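Local coordinates for lipase (Streptomyces rimosus, PDB 5MAL), which hydrolyses triacylglycerols, p-nitrophenyl and naphthyl esters and long-chain acyl-CoA thioesters as a secreted monomeric GDSL-family serine esterase, at residues T91-N94 with A100-A103; A103-A108 with A161-A166. One frame throughout, in Å; residues are numbered along the deposited sequence.

Contact 1: T91-N94 with A100-A103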
# COMPACT_ATOMS: atom_id res chain seq x y z
N THR A 91 10.98 4.55 -10.67
CA THR A 91 12.34 5.03 -10.86
C THR A 91 12.71 5.07 -12.34
O THR A 91 13.25 6.08 -12.84
CB THR A 91 13.35 4.16 -10.08
OG1 THR A 91 13.23 4.45 -8.68
CG2 THR A 91 14.78 4.43 -10.54
N THR A 92 12.41 3.98 -13.03
CA THR A 92 12.70 3.85 -14.45
C THR A 92 11.97 4.92 -15.23
O THR A 92 12.54 5.56 -16.11
CB THR A 92 12.30 2.45 -14.98
OG1 THR A 92 13.24 1.48 -14.53
CG2 THR A 92 12.24 2.44 -16.50
N CYS A 93 10.71 5.13 -14.87
CA CYS A 93 9.87 6.10 -15.55
C CYS A 93 10.37 7.52 -15.46
O CYS A 93 10.18 8.31 -16.37
CB CYS A 93 8.45 6.05 -14.99
SG CYS A 93 7.54 4.64 -15.55
N ASN A 94 11.00 7.85 -14.35
CA ASN A 94 11.42 9.21 -14.14
C ASN A 94 12.83 9.43 -14.61
O ASN A 94 13.33 10.56 -14.59
CB ASN A 94 11.25 9.57 -12.67
CG ASN A 94 9.82 9.87 -12.33
OD1 ASN A 94 9.31 10.95 -12.64
ND2 ASN A 94 9.13 8.90 -11.72
N ALA A 100 10.37 3.92 -22.45
CA ALA A 100 10.88 2.98 -21.44
C ALA A 100 9.87 2.85 -20.29
O ALA A 100 9.60 1.76 -19.81
CB ALA A 100 12.23 3.43 -20.93
N CYS A 101 9.30 3.98 -19.88
CA CYS A 101 8.31 3.99 -18.82
C CYS A 101 7.11 3.11 -19.17
O CYS A 101 6.72 2.24 -18.39
CB CYS A 101 7.84 5.41 -18.52
SG CYS A 101 6.65 5.49 -17.17
N LEU A 102 6.54 3.33 -20.35
CA LEU A 102 5.35 2.59 -20.76
C LEU A 102 5.66 1.08 -20.81
O LEU A 102 4.85 0.26 -20.38
CB LEU A 102 4.86 3.08 -22.11
CG LEU A 102 4.33 4.52 -22.10
CD1 LEU A 102 3.75 4.92 -23.46
CD2 LEU A 102 3.30 4.72 -20.99
N ALA A 103 6.84 0.74 -21.30
CA ALA A 103 7.28 -0.65 -21.37
C ALA A 103 7.39 -1.27 -19.98
O ALA A 103 6.98 -2.41 -19.75
CB ALA A 103 8.62 -0.74 -22.10
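Cys-93 and Cys-101 are joined by a disulfide that staples two consecutive helices, 86-96 and 98-130. The break between these helices is very short, so the covalent bond pins the corner where one helix ends and the next begins, in a GDSL-family hydrolase of the SGNH clan. The tight part is the cystine itself. SG of Cys-93 lies 2.0 Å from SG of Cys-101, and chi3 of 83° is close to the relaxed right angle of a disulfide. The backbones come close here too, with CA of Cys-93 4.2 Å from CA of Cys-101. The two halves reach the bond differently. In Cys-93 the sulfur stands beside its own backbone N, opposite the carbonyl carbon (chi1 -76°). In Cys-101 it extends opposite the N (chi1 -178°). Both cysteines are buried: Leu-155 packs on Cys-93, and Ser-159 of helix 159-180 lies against Cys-101.

The other side is looser. Thr-92 and Ala-100 are partly exposed, and no hydrogen bond links the two segments. OG1 of Thr-92 instead makes a weak hydrogen bond back to Asp-88 O in its own helix. Such a cross-link is common in secreted proteins, and this one lies away from the catalytic site. Beside the cystine, the methyl CG2 of Thr-92 makes a marginal approach to the carbonyl O of Ala-100, at 4.3 Å.

Contact 2: A103-A108 with A161-A166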
# COMPACT_ATOMS: atom_id res chain seq x y z
N ALA A 103 6.84 0.74 -21.30
CA ALA A 103 7.28 -0.65 -21.37
C ALA A 103 7.39 -1.27 -19.98
O ALA A 103 6.98 -2.41 -19.75
CB ALA A 103 8.62 -0.74 -22.10
N ARG A 104 7.97 -0.51 -19.06
CA ARG A 104 8.16 -0.96 -17.69
C ARG A 104 6.81 -1.16 -17.00
O ARG A 104 6.61 -2.15 -16.30
CB ARG A 104 9.02 0.04 -16.91
CG ARG A 104 9.43 -0.43 -15.54
CD ARG A 104 10.29 -1.68 -15.62
NE ARG A 104 10.48 -2.31 -14.31
CZ ARG A 104 9.64 -3.18 -13.76
NH1 ARG A 104 8.53 -3.54 -14.41
NH2 ARG A 104 9.90 -3.70 -12.57
N ILE A 105 5.89 -0.22 -17.21
CA ILE A 105 4.53 -0.32 -16.71
C ILE A 105 3.81 -1.54 -17.26
O ILE A 105 3.11 -2.27 -16.54
CB ILE A 105 3.69 0.91 -17.07
CG1 ILE A 105 4.31 2.18 -16.49
CG2 ILE A 105 2.26 0.73 -16.57
CD1 ILE A 105 4.08 2.30 -15.05
N ALA A 106 3.95 -1.75 -18.57
CA ALA A 106 3.31 -2.89 -19.21
C ALA A 106 3.79 -4.19 -18.56
O ALA A 106 3.00 -5.11 -18.33
CB ALA A 106 3.60 -2.90 -20.71
N LYS A 107 5.08 -4.25 -18.27
CA LYS A 107 5.67 -5.43 -17.65
C LYS A 107 5.09 -5.57 -16.25
O LYS A 107 4.70 -6.65 -15.83
CB LYS A 107 7.20 -5.34 -17.63
CG LYS A 107 7.91 -6.36 -16.75
CD LYS A 107 9.40 -6.09 -16.70
CE LYS A 107 10.08 -6.95 -15.64
NZ LYS A 107 11.55 -6.67 -15.54
N ALA A 108 4.99 -4.45 -15.53
CA ALA A 108 4.42 -4.46 -14.19
C ALA A 108 2.97 -4.89 -14.24
O ALA A 108 2.51 -5.65 -13.39
CB ALA A 108 4.55 -3.08 -13.54
N ALA A 161 -1.25 8.10 -16.95
CA ALA A 161 -2.41 7.26 -17.19
C ALA A 161 -2.05 5.79 -17.07
O ALA A 161 -2.83 5.01 -16.54
CB ALA A 161 -2.98 7.54 -18.53
N ALA A 162 -0.87 5.43 -17.56
CA ALA A 162 -0.41 4.05 -17.54
C ALA A 162 -0.18 3.58 -16.11
O ALA A 162 -0.56 2.46 -15.75
CB ALA A 162 0.86 3.91 -18.37
N ILE A 163 0.47 4.43 -15.32
CA ILE A 163 0.65 4.17 -13.89
C ILE A 163 -0.68 4.07 -13.16
O ILE A 163 -0.86 3.22 -12.30
CB ILE A 163 1.49 5.28 -13.25
CG1 ILE A 163 2.95 5.08 -13.60
CG2 ILE A 163 1.39 5.28 -11.76
CD1 ILE A 163 3.65 6.36 -13.81
N ASN A 164 -1.62 4.95 -13.51
CA ASN A 164 -2.96 4.85 -12.95
C ASN A 164 -3.59 3.50 -13.26
O ASN A 164 -4.24 2.89 -12.42
CB ASN A 164 -3.86 5.96 -13.49
CG ASN A 164 -3.70 7.26 -12.73
OD1 ASN A 164 -2.86 7.39 -11.86
ND2 ASN A 164 -4.52 8.23 -13.08
N ALA A 165 -3.42 3.06 -14.51
CA ALA A 165 -3.99 1.80 -14.95
C ALA A 165 -3.41 0.63 -14.16
O ALA A 165 -4.13 -0.31 -13.84
CB ALA A 165 -3.76 1.61 -16.45
N ALA A 166 -2.11 0.69 -13.88
CA ALA A 166 -1.44 -0.29 -13.04
C ALA A 166 -2.09 -0.32 -11.67
O ALA A 166 -2.35 -1.37 -11.12
CB ALA A 166 0.04 0.03 -12.92
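Ile-105 is the bump of this contact, and it packs against Ala-162, Ile-163 and Ala-166. Helices 98-130 and 159-180 run side by side here, nearly parallel, with their local axes 9.7 Å apart and 9° from alignment. The two branches of Ile-105 divide the work. CG2 enters the shallow hollow between two small methyls one turn apart. It lies 3.9 Å from CB of Ala-162 and 4.3 Å from CB of Ala-166. The same methyl rests 3.4 Å from the carbonyl O of Ala-162, so it reaches down to the backbone.

The other branch has CG1 beside the backbone N (chi1 -59°), and its tip CD1 meets Ile-163. CD1 of Ile-105 sits only 3.3 Å from CG1 of Ile-163, tighter than usual for two carbons. The two isoleucine side chains cross at about a right angle. Thr-89 and Met-90 of helix 86-96 touch Ile-105 and Ile-163 respectively, so a third helix borders this buried packing.

No hydrogen bond or charge pair crosses between the segments. Their association therefore rests on apolar shape fit, while Arg-104 turns its charge to a salt bridge with Asp-88.

Overall arrangement
From the N terminus, the chain lays down strands 3-8, 46-49 and 74-78 of the parallel sheet, with helices between them, before it reaches helix 86-96. It passes the short break after this helix and starts helix 98-130. Contact 1 closes this small loop. The chain then follows the long helix, adds strand 135-139 and returns through helix 159-180. There contact 2 closes a much wider loop of 52 residues. The loops follow one another, sharing Ala-103, and neither encloses the other. Their centres lie about 9 Å apart, and the two contacts touch by packing, as where SG of Cys-93 meets CG1 of Ile-105. Helix 98-130 is common to both, so the contacts join three helices.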